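Local coordinates for 5-formyl-3-hydroxy-2-methylpyridine 4-carboxylate 5-dehydrogenase (PDB 4OM8), which oxidises 5-formyl-3-hydroxy-2-methylpyridine-4-carboxylate with NAD(+) in the breakdown of vitamin B6, and can also reduce the same aldehyde with NADH to 4-pyridoxic acid, at residues A18-R23 and T50-L55; G25-A30 and V64-F69; E149-E154 and P183-N188; L201-V206 and V258-L263. One frame throughout, in Å; residues are numbered along the deposited sequence. Where two conformers were deposited one is given.

From the N terminus, the chain runs through residues 18-23 and 25-30, then meets each of them again at 50-55 and 64-69. Interactions 1 and 2 therefore cross, because their segments alternate. Interaction 1 closes a helix-to-helix loop, and interaction 2 closes the beta-alpha-beta unit of strand 27-31, helix 35-54 and strand 66-70. The two touch where Ala22 CB packs on Val67 CG2. Both belong to the NAD-binding domain. Interaction 3 follows in series. It ties strand 147-151 of the same sheet to the start of helix 187-203, which belongs to the helical C-terminal part. Interaction 4 comes last. It joins the far end of helix 187-203 to helix 260-267, and its centre lies about 28 Å from that of interaction 3.

Interaction 1: residues A18-R23 and T50-L55; sequences AARLAR and TVLDAL
Arg23 points its CG anti to the backbone N (chi1 -172°), and bends at chi2 and chi3 then turn CD and NE so that NE comes beside Leu52 CD1. The guanidinium and Leu52 meet tip to tip. Leu52 CB lies over one face of the guanidinium, toward the rim, 3.5 Å from Arg23 NH2. Asp53 stands at the edge of the same group, its carboxylate plane turned 44° from it. Arg23 NH1 donates to Asp53 OD1 at 2.9 Å, nearly along the C-O axis of that oxygen, in a salt bridge. A second bond, from Arg23 NH2 to the same oxygen, is weak. The guanidinium has further partners in Glu49, by a salt bridge to NH2, and in the carbonyl of Ile57, which takes a bond from NH1. These segments lie on helices 14-23 and 35-54 of the Rossmann-type NAD-binding domain, and the short axes cross at -53°, 10.5 Å apart. Leu52 packs between Ala19, Arg20 and Arg23. Leu52 CD1 lies 4.0 Å from Ala19 CB and 3.5 Å from Ala19 O. Leu52 CD2 rests 3.7 Å from Arg20 CD, while Arg20 NH2 is hydrogen-bonded to the carbonyl O of Ile171.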
loop_
_atom_site.group_PDB
_atom_site.type_symbol
_atom_site.label_atom_id
_atom_site.label_comp_id
_atom_site.label_asym_id
_atom_site.label_seq_id
_atom_site.Cartn_x
_atom_site.Cartn_y
_atom_site.Cartn_z
ATOM N N ALA A 18 14.065 -7.851 -19.914
ATOM C CA ALA A 18 15.286 -8.175 -20.651
ATOM C C ALA A 18 16.441 -7.291 -20.193
ATOM O O ALA A 18 17.538 -7.782 -19.894
ATOM C CB ALA A 18 15.059 -8.021 -22.158
ATOM N N ALA A 19 16.194 -5.994 -20.117
ATOM C CA ALA A 19 17.228 -5.062 -19.682
ATOM C C ALA A 19 17.726 -5.396 -18.272
ATOM O O ALA A 19 18.927 -5.382 -18.010
ATOM C CB ALA A 19 16.706 -3.642 -19.738
ATOM N N ARG A 20 16.802 -5.716 -17.365
ATOM C CA ARG A 20 17.185 -5.928 -15.976
ATOM C C ARG A 20 17.989 -7.203 -15.826
ATOM O O ARG A 20 18.939 -7.253 -15.046
ATOM C CB ARG A 20 15.956 -5.987 -15.061
ATOM C CG ARG A 20 16.312 -6.192 -13.590
ATOM C CD ARG A 20 17.178 -5.049 -13.111
ATOM N NE ARG A 20 17.643 -5.180 -11.731
ATOM C CZ ARG A 20 18.758 -5.811 -11.376
ATOM N NH1 ARG A 20 19.518 -6.408 -12.296
ATOM N NH2 ARG A 20 19.121 -5.844 -10.098
ATOM N N LEU A 21 17.591 -8.245 -16.554
ATOM C CA LEU A 21 18.335 -9.491 -16.509
ATOM C C LEU A 21 19.731 -9.326 -17.107
ATOM O O LEU A 21 20.706 -9.825 -16.548
ATOM C CB LEU A 21 17.566 -10.590 -17.247
ATOM C CG LEU A 21 16.288 -11.030 -16.522
ATOM C CD1 LEU A 21 15.436 -11.911 -17.437
ATOM C CD2 LEU A 21 16.626 -11.787 -15.238
ATOM N N ALA A 22 19.837 -8.622 -18.225
ATOM C CA ALA A 22 21.150 -8.395 -18.820
ATOM C C ALA A 22 22.048 -7.578 -17.906
ATOM O O ALA A 22 23.258 -7.795 -17.858
ATOM C CB ALA A 22 21.013 -7.708 -20.158
ATOM N N ARG A 23 21.458 -6.628 -17.186
ATOM C CA ARG A 23 22.234 -5.790 -16.275
ATOM C C ARG A 23 22.834 -6.644 -15.149
ATOM O O ARG A 23 23.839 -6.280 -14.544
ATOM C CB ARG A 23 21.346 -4.671 -15.711
ATOM C CG ARG A 23 22.076 -3.593 -14.899
ATOM C CD ARG A 23 23.056 -2.811 -15.755
ATOM N NE ARG A 23 22.390 -2.052 -16.812
ATOM C CZ ARG A 23 22.185 -0.736 -16.768
ATOM N NH1 ARG A 23 22.578 -0.041 -15.713
ATOM N NH2 ARG A 23 21.575 -0.123 -17.776
ATOM N N THR A 50 18.379 3.444 -19.254
ATOM C CA THR A 50 18.582 4.710 -18.553
ATOM C C THR A 50 17.988 4.661 -17.136
ATOM O O THR A 50 18.583 5.173 -16.179
ATOM C CB THR A 50 17.967 5.863 -19.358
ATOM O OG1 THR A 50 18.540 5.871 -20.675
ATOM C CG2 THR A 50 18.243 7.203 -18.685
ATOM N N VAL A 51 16.826 4.022 -17.001
ATOM C CA VAL A 51 16.181 3.877 -15.697
ATOM C C VAL A 51 17.061 3.029 -14.786
ATOM O O VAL A 51 17.234 3.334 -13.613
ATOM C CB VAL A 51 14.781 3.267 -15.844
ATOM C CG1 VAL A 51 14.263 2.756 -14.497
ATOM C CG2 VAL A 51 13.834 4.289 -16.445
ATOM N N LEU A 52 17.659 1.974 -15.337
ATOM C CA LEU A 52 18.545 1.146 -14.535
ATOM C C LEU A 52 19.753 1.956 -14.052
ATOM O O LEU A 52 20.209 1.785 -12.928
ATOM C CB LEU A 52 19.003 -0.073 -15.334
ATOM C CG LEU A 52 17.906 -1.081 -15.672
ATOM C CD1 LEU A 52 18.508 -2.232 -16.459
ATOM C CD2 LEU A 52 17.281 -1.610 -14.411
ATOM N N ASP A 53 20.251 2.847 -14.907
ATOM C CA ASP A 53 21.330 3.747 -14.498
ATOM C C ASP A 53 20.879 4.627 -13.334
ATOM O O ASP A 53 21.598 4.792 -12.349
ATOM C CB ASP A 53 21.780 4.637 -15.657
ATOM C CG ASP A 53 22.456 3.866 -16.777
ATOM O OD1 ASP A 53 22.901 2.721 -16.551
ATOM O OD2 ASP A 53 22.556 4.434 -17.890
ATOM N N ALA A 54 19.684 5.187 -13.470
ATOM C CA ALA A 54 19.127 6.084 -12.467
ATOM C C ALA A 54 18.888 5.350 -11.154
ATOM O O ALA A 54 18.903 5.960 -10.089
ATOM C CB ALA A 54 17.842 6.704 -12.977
ATOM N N LEU A 55 18.646 4.042 -11.230
ATOM C CA LEU A 55 18.493 3.232 -10.026
ATOM C C LEU A 55 19.827 2.837 -9.405
ATOM O O LEU A 55 19.868 2.244 -8.323
ATOM C CB LEU A 55 17.684 1.973 -10.346
ATOM C CG LEU A 55 16.181 2.195 -10.499
ATOM C CD1 LEU A 55 15.534 0.974 -11.121
ATOM C CD2 LEU A 55 15.536 2.523 -9.137
#

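Interaction 2: residues G25-A30 and V64-F69; sequences GLQVVA and VGTVRF
Val28 and Val67, Val29 and Arg68, and Ala30 and Phe69 pair as neighbours on two parallel strands, 27-31 and 66-70. With helix 35-54 between them they form a beta-alpha-beta unit of the Rossmann-type domain. Strand 66-70 is the outermost strand at this end of the sheet within the chain. Three sound backbone hydrogen bonds make the ladder. Val28 N donates to Thr66 O at 2.8 Å, Arg68 N to Val28 O at 3.0 Å, and Ala30 N to Arg68 O at 2.8 Å. Toward the start of the strands the bonds are weak, as from Gly65 N to Gly25 O. Gly25 itself ends the preceding helix in a Schellman motif.

Side-chain packing falls on both faces. On one, Ala30 CB sits 3.7 Å from Phe69 CD1, and helix 35-54 covers the ring through Ile38 and Ala41. Val28 and Val67 share this face and pack on Ala18 of helix 14-23. On the other, Val29 and Arg68 run side by side, with Val29 CG1 over one face of the guanidinium, 3.8 Å from Arg68 NH2. That nitrogen also forms a salt bridge with Asp75. Val64, in the loop before its strand, lies alongside Gln27, CG1 against CB.

One water bridges the strands: it donates to Val28 O at 2.8 Å and is hydrogen-bonded to Thr66 OG1 at 2.8 Å.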
loop_
_atom_site.group_PDB
_atom_site.type_symbol
_atom_site.label_atom_id
_atom_site.label_comp_id
_atom_site.label_asym_id
_atom_site.label_seq_id
_atom_site.Cartn_x
_atom_site.Cartn_y
_atom_site.Cartn_z
ATOM N N GLY A 25 24.186 -9.462 -15.708
ATOM C CA GLY A 25 25.278 -10.227 -16.286
ATOM C C GLY A 25 24.831 -11.342 -17.214
ATOM O O GLY A 25 25.657 -11.993 -17.835
ATOM N N LEU A 26 23.525 -11.558 -17.318
ATOM C CA LEU A 26 22.988 -12.668 -18.096
ATOM C C LEU A 26 22.956 -12.358 -19.581
ATOM O O LEU A 26 22.841 -11.195 -19.977
ATOM C CB LEU A 26 21.575 -13.007 -17.615
ATOM C CG LEU A 26 21.380 -13.743 -16.284
ATOM C CD1 LEU A 26 22.010 -15.136 -16.306
ATOM C CD2 LEU A 26 21.873 -12.954 -15.074
ATOM N N GLN A 27 23.067 -13.392 -20.416
ATOM C CA GLN A 27 22.847 -13.225 -21.843
ATOM C C GLN A 27 21.365 -13.387 -22.122
ATOM O O GLN A 27 20.804 -14.412 -21.770
ATOM C CB GLN A 27 23.642 -14.254 -22.645
ATOM C CG GLN A 27 23.221 -14.344 -24.107
ATOM C CD GLN A 27 23.822 -15.545 -24.810
ATOM O OE1 GLN A 27 25.039 -15.599 -25.035
ATOM N NE2 GLN A 27 22.975 -16.517 -25.168
ATOM N N VAL A 28 20.743 -12.385 -22.745
ATOM C CA VAL A 28 19.301 -12.424 -22.976
ATOM C C VAL A 28 19.009 -12.341 -24.462
ATOM O O VAL A 28 19.481 -11.423 -25.135
ATOM C CB VAL A 28 18.579 -11.264 -22.239
ATOM C CG1 VAL A 28 17.075 -11.288 -22.513
ATOM C CG2 VAL A 28 18.853 -11.326 -20.749
ATOM N N VAL A 29 18.238 -13.301 -24.978
ATOM C CA VAL A 29 17.725 -13.194 -26.342
ATOM C C VAL A 29 16.203 -13.236 -26.264
ATOM O O VAL A 29 15.635 -14.096 -25.603
ATOM C CB VAL A 29 18.273 -14.309 -27.259
ATOM C CG1 VAL A 29 17.820 -14.082 -28.692
ATOM C CG2 VAL A 29 19.799 -14.323 -27.209
ATOM N N ALA A 30 15.543 -12.282 -26.908
ATOM C CA ALA A 30 14.101 -12.154 -26.756
ATOM C C ALA A 30 13.407 -12.223 -28.099
ATOM O O ALA A 30 13.942 -11.765 -29.123
ATOM C CB ALA A 30 13.754 -10.856 -26.047
ATOM N N VAL A 64 27.994 -12.242 -19.730
ATOM C CA VAL A 64 27.788 -11.660 -21.053
ATOM C C VAL A 64 27.071 -10.305 -20.963
ATOM O O VAL A 64 27.546 -9.303 -21.510
ATOM C CB VAL A 64 26.992 -12.637 -21.952
ATOM C CG1 VAL A 64 26.551 -11.968 -23.243
ATOM C CG2 VAL A 64 27.826 -13.889 -22.244
ATOM N N GLY A 65 25.924 -10.282 -20.287
ATOM C CA GLY A 65 25.220 -9.037 -20.008
ATOM C C GLY A 65 24.704 -8.272 -21.209
ATOM O O GLY A 65 24.831 -7.051 -21.268
ATOM N N THR A 66 24.101 -8.973 -22.163
ATOM C CA THR A 66 23.573 -8.339 -23.361
ATOM C C THR A 66 22.119 -8.699 -23.621
ATOM O O THR A 66 21.608 -9.707 -23.117
ATOM C CB THR A 66 24.368 -8.726 -24.609
ATOM O OG1 THR A 66 24.320 -10.148 -24.773
ATOM C CG2 THR A 66 25.828 -8.265 -24.499
ATOM N N VAL A 67 21.460 -7.861 -24.420
ATOM C CA VAL A 67 20.109 -8.117 -24.909
ATOM C C VAL A 67 20.110 -8.102 -26.428
ATOM O O VAL A 67 20.679 -7.193 -27.041
ATOM C CB VAL A 67 19.098 -7.056 -24.419
ATOM C CG1 VAL A 67 17.703 -7.339 -24.987
ATOM C CG2 VAL A 67 19.054 -6.995 -22.913
ATOM N N ARG A 68 19.475 -9.106 -27.033
ATOM C CA ARG A 68 19.246 -9.144 -28.474
ATOM C C ARG A 68 17.820 -9.580 -28.760
ATOM O O ARG A 68 17.317 -10.493 -28.109
ATOM C CB ARG A 68 20.235 -10.098 -29.158
ATOM C CG ARG A 68 20.025 -10.238 -30.654
ATOM C CD ARG A 68 21.165 -11.014 -31.309
ATOM N NE ARG A 68 21.288 -12.413 -30.883
ATOM C CZ ARG A 68 20.609 -13.416 -31.445
ATOM N NH1 ARG A 68 19.738 -13.163 -32.414
ATOM N NH2 ARG A 68 20.783 -14.663 -31.028
ATOM N N PHE A 69 17.176 -8.923 -29.721
ATOM C CA PHE A 69 15.844 -9.300 -30.180
ATOM C C PHE A 69 15.942 -10.081 -31.488
ATOM O O PHE A 69 16.750 -9.756 -32.363
ATOM C CB PHE A 69 14.950 -8.068 -30.401
ATOM C CG PHE A 69 14.638 -7.291 -29.149
ATOM C CD1 PHE A 69 14.767 -7.866 -27.899
ATOM C CD2 PHE A 69 14.194 -5.984 -29.237
ATOM C CE1 PHE A 69 14.474 -7.154 -26.759
ATOM C CE2 PHE A 69 13.900 -5.259 -28.094
ATOM C CZ PHE A 69 14.046 -5.847 -26.855
HETATM O O HOH W 1 22.099 -11.355 -26.081
#

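Interaction 3: residues E149-E154 and P183-N188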
loop_
_atom_site.group_PDB
_atom_site.type_symbol
_atom_site.label_atom_id
_atom_site.label_comp_id
_atom_site.label_asym_id
_atom_site.label_seq_id
_atom_site.Cartn_x
_atom_site.Cartn_y
_atom_site.Cartn_z
ATOM N N GLU A 149 7.832 -12.949 -7.516
ATOM C CA GLU A 149 7.283 -14.154 -6.892
ATOM C C GLU A 149 7.756 -15.411 -7.614
ATOM O O GLU A 149 7.748 -15.459 -8.844
ATOM C CB GLU A 149 5.756 -14.120 -6.898
ATOM C CG GLU A 149 5.145 -13.003 -6.042
ATOM C CD GLU A 149 3.647 -12.991 -6.164
ATOM O OE1 GLU A 149 3.154 -12.714 -7.276
ATOM O OE2 GLU A 149 2.976 -13.269 -5.152
ATOM N N VAL A 150 8.143 -16.426 -6.848
ATOM C CA VAL A 150 8.542 -17.719 -7.404
ATOM C C VAL A 150 7.531 -18.762 -6.934
ATOM O O VAL A 150 7.361 -18.947 -5.721
ATOM C CB VAL A 150 9.960 -18.103 -6.958
ATOM C CG1 VAL A 150 10.388 -19.384 -7.656
ATOM C CG2 VAL A 150 10.946 -16.975 -7.285
ATOM N N ILE A 151 6.836 -19.405 -7.871
ATOM C CA ILE A 151 5.717 -20.278 -7.514
ATOM C C ILE A 151 5.790 -21.677 -8.103
ATOM O O ILE A 151 5.644 -21.865 -9.306
ATOM C CB ILE A 151 4.366 -19.677 -7.951
ATOM C CG1 ILE A 151 4.294 -18.182 -7.608
ATOM C CG2 ILE A 151 3.208 -20.449 -7.316
ATOM C CD1 ILE A 151 4.529 -17.243 -8.802
ATOM N N ALA A 152 5.940 -22.670 -7.237
ATOM C CA ALA A 152 5.858 -24.045 -7.697
ATOM C C ALA A 152 4.435 -24.458 -8.042
ATOM O O ALA A 152 3.484 -24.157 -7.312
ATOM C CB ALA A 152 6.408 -24.972 -6.641
ATOM N N GLY A 153 4.281 -25.171 -9.154
ATOM C CA GLY A 153 3.061 -25.925 -9.388
ATOM C C GLY A 153 3.163 -27.262 -8.664
ATOM O O GLY A 153 4.190 -27.564 -8.057
ATOM N N GLU A 154 2.103 -28.062 -8.732
ATOM C CA GLU A 154 2.072 -29.329 -8.017
ATOM C C GLU A 154 3.241 -30.249 -8.380
ATOM O O GLU A 154 3.720 -31.005 -7.529
ATOM C CB GLU A 154 0.742 -30.033 -8.279
ATOM C CG GLU A 154 0.545 -31.304 -7.479
ATOM C CD GLU A 154 0.308 -31.042 -6.004
ATOM O OE1 GLU A 154 0.018 -29.883 -5.632
ATOM O OE2 GLU A 154 0.401 -32.004 -5.213
ATOM N N PRO A 183 -4.821 -19.197 -6.456
ATOM C CA PRO A 183 -5.180 -18.178 -7.451
ATOM C C PRO A 183 -4.642 -16.803 -7.071
ATOM O O PRO A 183 -4.908 -16.336 -5.965
ATOM C CB PRO A 183 -6.716 -18.203 -7.440
ATOM C CG PRO A 183 -7.064 -19.608 -7.017
ATOM C CD PRO A 183 -5.989 -19.988 -6.017
ATOM N N GLY A 184 -3.893 -16.167 -7.967
ATOM C CA GLY A 184 -3.357 -14.847 -7.685
ATOM C C GLY A 184 -2.093 -14.861 -6.844
ATOM O O GLY A 184 -1.613 -13.801 -6.461
ATOM N N PHE A 185 -1.556 -16.052 -6.560
ATOM C CA PHE A 185 -0.335 -16.212 -5.757
ATOM C C PHE A 185 -0.451 -15.379 -4.468
ATOM O O PHE A 185 -1.413 -15.568 -3.725
ATOM C CB PHE A 185 0.891 -15.859 -6.601
ATOM C CG PHE A 185 0.892 -16.528 -7.954
ATOM C CD1 PHE A 185 0.598 -17.879 -8.078
ATOM C CD2 PHE A 185 1.165 -15.800 -9.101
ATOM C CE1 PHE A 185 0.588 -18.494 -9.313
ATOM C CE2 PHE A 185 1.144 -16.399 -10.341
ATOM C CZ PHE A 185 0.868 -17.753 -10.453
ATOM N N VAL A 186 0.484 -14.478 -4.174
ATOM C CA VAL A 186 0.328 -13.649 -2.970
ATOM C C VAL A 186 0.038 -12.193 -3.307
ATOM O O VAL A 186 -0.944 -11.619 -2.800
ATOM C CB VAL A 186 1.575 -13.731 -2.058
ATOM C CG1 VAL A 186 1.513 -12.669 -0.947
ATOM C CG2 VAL A 186 1.660 -15.139 -1.470
ATOM N N GLU A 187 0.872 -11.604 -4.163
ATOM C CA GLU A 187 0.793 -10.166 -4.455
ATOM C C GLU A 187 -0.601 -9.764 -4.924
ATOM O O GLU A 187 -1.240 -8.868 -4.353
ATOM C CB GLU A 187 1.832 -9.779 -5.513
ATOM C CG GLU A 187 1.796 -8.328 -5.900
ATOM C CD GLU A 187 2.606 -8.073 -7.152
ATOM O OE1 GLU A 187 2.404 -8.802 -8.144
ATOM O OE2 GLU A 187 3.450 -7.156 -7.147
ATOM N N ASN A 188 -1.095 -10.413 -5.967
ATOM C CA ASN A 188 -2.367 -9.963 -6.503
ATOM C C ASN A 188 -3.540 -10.379 -5.619
ATOM O O ASN A 188 -4.591 -9.751 -5.684
ATOM C CB ASN A 188 -2.543 -10.441 -7.943
ATOM C CG ASN A 188 -1.860 -9.499 -8.919
ATOM O OD1 ASN A 188 -1.884 -8.287 -8.711
ATOM N ND2 ASN A 188 -1.216 -10.044 -9.957
HETATM O O HOH W 2 0.431 -12.386 -7.515
#
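Ile151 and Phe185 bring the two backbones nearest, with CA atoms 7.5 Å apart, where the end of strand 147-151 faces the turn leading into helix 187-203. The contact joins the NAD-binding Rossmann sheet to the start of helix 187-203, which belongs to the helical C-terminal part. Glu149 reaches across with its chain extended beyond CG. Two backbone amides grip Glu149 OE2: Val186 N at 2.9 Å, on the syn side of the carboxylate, and Glu187 N at 2.9 Å, from above its plane. Glu149 OE1 is hydrogen-bonded to ND1 of His137, a residue inferred to matter for catalysis, consistent with Glu149 orienting the imidazole. An alanine in place of Glu149 would probably leave the amides of Val186 and Glu187, and His137 ND1, without this acceptor. Ile151 crosses Phe185 at about a right angle. Ile151 CD1 sits over the centre of the Phe185 ring, 3.7 Å from its centroid, in a CH-pi contact. Glu187 OE2 is hydrogen-bonded to Ser139 OG, and Cys215 of the second subunit packs against Glu149 and Val186. A water donates to Glu149 OE1 at 2.8 Å and to Gly184 O, and accepts from Asn188 N at 2.9 Å.

Interaction 4: residues L201-V206 and V258-L263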
loop_
_atom_site.group_PDB
_atom_site.type_symbol
_atom_site.label_atom_id
_atom_site.label_comp_id
_atom_site.label_asym_id
_atom_site.label_seq_id
_atom_site.Cartn_x
_atom_site.Cartn_y
_atom_site.Cartn_z
ATOM N N LEU A 201 -16.444 0.717 -1.410
ATOM C CA LEU A 201 -16.700 1.967 -0.717
ATOM C C LEU A 201 -17.036 3.098 -1.688
ATOM O O LEU A 201 -17.895 3.950 -1.396
ATOM C CB LEU A 201 -15.495 2.335 0.149
ATOM C CG LEU A 201 -15.285 1.377 1.330
ATOM C CD1 LEU A 201 -13.924 1.586 1.964
ATOM C CD2 LEU A 201 -16.372 1.552 2.370
ATOM N N VAL A 202 -16.371 3.120 -2.841
ATOM C CA VAL A 202 -16.656 4.123 -3.864
ATOM C C VAL A 202 -18.047 3.863 -4.427
ATOM O O VAL A 202 -18.879 4.765 -4.526
ATOM C CB VAL A 202 -15.605 4.100 -4.976
ATOM C CG1 VAL A 202 -16.060 4.932 -6.178
ATOM C CG2 VAL A 202 -14.256 4.591 -4.432
ATOM N N GLU A 203 -18.304 2.604 -4.746
ATOM C CA GLU A 203 -19.564 2.188 -5.356
ATOM C C GLU A 203 -20.786 2.531 -4.514
ATOM O O GLU A 203 -21.816 2.947 -5.056
ATOM C CB GLU A 203 -19.492 0.688 -5.617
ATOM C CG GLU A 203 -20.693 0.050 -6.207
ATOM C CD GLU A 203 -20.376 -1.373 -6.588
ATOM O OE1 GLU A 203 -20.449 -2.256 -5.716
ATOM O OE2 GLU A 203 -20.002 -1.587 -7.745
ATOM N N ARG A 204 -20.683 2.393 -3.194
ATOM C CA ARG A 204 -21.853 2.647 -2.360
ATOM C C ARG A 204 -21.855 4.050 -1.756
ATOM O O ARG A 204 -22.616 4.339 -0.833
ATOM C CB ARG A 204 -21.984 1.588 -1.274
ATOM C CG ARG A 204 -20.903 1.529 -0.238
ATOM C CD ARG A 204 -21.016 0.155 0.420
ATOM N NE ARG A 204 -20.097 -0.085 1.528
ATOM C CZ ARG A 204 -20.410 0.074 2.812
ATOM N NH1 ARG A 204 -21.613 0.504 3.154
ATOM N NH2 ARG A 204 -19.515 -0.194 3.757
ATOM N N GLY A 205 -21.017 4.921 -2.306
ATOM C CA GLY A 205 -21.089 6.342 -2.002
ATOM C C GLY A 205 -20.496 6.772 -0.674
ATOM O O GLY A 205 -20.870 7.817 -0.131
ATOM N N VAL A 206 -19.569 5.983 -0.146
ATOM C CA VAL A 206 -18.908 6.356 1.099
ATOM C C VAL A 206 -17.863 7.433 0.829
ATOM O O VAL A 206 -17.591 8.257 1.689
ATOM C CB VAL A 206 -18.277 5.119 1.790
ATOM C CG1 VAL A 206 -17.531 5.512 3.072
ATOM C CG2 VAL A 206 -19.368 4.074 2.095
ATOM N N VAL A 258 -18.032 -9.655 -9.965
ATOM C CA VAL A 258 -17.616 -8.340 -10.446
ATOM C C VAL A 258 -18.534 -7.269 -9.863
ATOM O O VAL A 258 -19.752 -7.432 -9.834
ATOM C CB VAL A 258 -17.620 -8.255 -11.988
ATOM C CG1 VAL A 258 -17.064 -6.907 -12.455
ATOM C CG2 VAL A 258 -16.806 -9.377 -12.570
ATOM N N ALA A 259 -17.938 -6.191 -9.365
ATOM C CA ALA A 259 -18.698 -5.079 -8.803
ATOM C C ALA A 259 -19.540 -4.405 -9.872
ATOM O O ALA A 259 -19.074 -4.213 -11.000
ATOM C CB ALA A 259 -17.757 -4.069 -8.165
ATOM N N PRO A 260 -20.787 -4.044 -9.532
ATOM C CA PRO A 260 -21.664 -3.361 -10.491
ATOM C C PRO A 260 -21.039 -2.142 -11.177
ATOM O O PRO A 260 -21.240 -1.964 -12.383
ATOM C CB PRO A 260 -22.847 -2.939 -9.623
ATOM C CG PRO A 260 -22.933 -4.024 -8.591
ATOM C CD PRO A 260 -21.502 -4.439 -8.305
ATOM N N MET A 261 -20.294 -1.329 -10.436
ATOM C CA MET A 261 -19.678 -0.138 -11.005
ATOM C C MET A 261 -18.642 -0.516 -12.064
ATOM O O MET A 261 -18.487 0.169 -13.073
ATOM C CB MET A 261 -19.031 0.704 -9.902
ATOM C CG MET A 261 -18.239 1.899 -10.403
ATOM S SD MET A 261 -17.540 2.879 -9.048
ATOM C CE MET A 261 -16.505 1.705 -8.201
ATOM N N VAL A 262 -17.936 -1.617 -11.837
ATOM C CA VAL A 262 -16.952 -2.076 -12.814
ATOM C C VAL A 262 -17.657 -2.611 -14.071
ATOM O O VAL A 262 -17.198 -2.363 -15.190
ATOM C CB VAL A 262 -16.024 -3.162 -12.201
ATOM C CG1 VAL A 262 -15.134 -3.828 -13.255
ATOM C CG2 VAL A 262 -15.161 -2.547 -11.113
ATOM N N LEU A 263 -18.767 -3.333 -13.888
ATOM C CA LEU A 263 -19.565 -3.783 -15.033
ATOM C C LEU A 263 -20.101 -2.591 -15.821
ATOM O O LEU A 263 -20.114 -2.599 -17.045
ATOM C CB LEU A 263 -20.724 -4.682 -14.569
ATOM C CG LEU A 263 -20.280 -6.036 -14.019
ATOM C CD1 LEU A 263 -21.466 -6.803 -13.436
ATOM C CD2 LEU A 263 -19.574 -6.859 -15.097
#
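The carboxylate of Glu203 meets the pyrrolidine ring of Pro260 across the contact, the two side chains crossing at about a right angle. Pro260 CD is 3.3 Å from Glu203 OE2 and 3.5 Å from Glu203 OE1. Ala259 CB also lies close, 3.4 Å from Glu203 OE2. Glu203 OE2 receives the one hydrogen bond between the segments, from Met261 N at 2.7 Å. It is nearly straight, at 169°. Glu203 gets there with CG anti to the backbone N (chi1 178°) and its chain extended beyond CG. Glu203 OE1 has a long, weak ion pair with Arg255. An alanine in place of Glu203 would probably leave Met261 N without its acceptor and open a gap beside Pro260. In one of the two deposited conformers of Met261, its SD packs 3.8 Å from Val202 CG1. The second subunit borders this region, with Tyr241 of that subunit packing on Val262. Ala259 holds the N-cap position of helix 260-267, and its side chain cannot bond the helix's first amides. Glu203, at the end of helix 187-203, instead accepts the first-turn amide Met261 N where helix 260-267 begins, a helix-end to helix-start junction within the helical C-terminal domain.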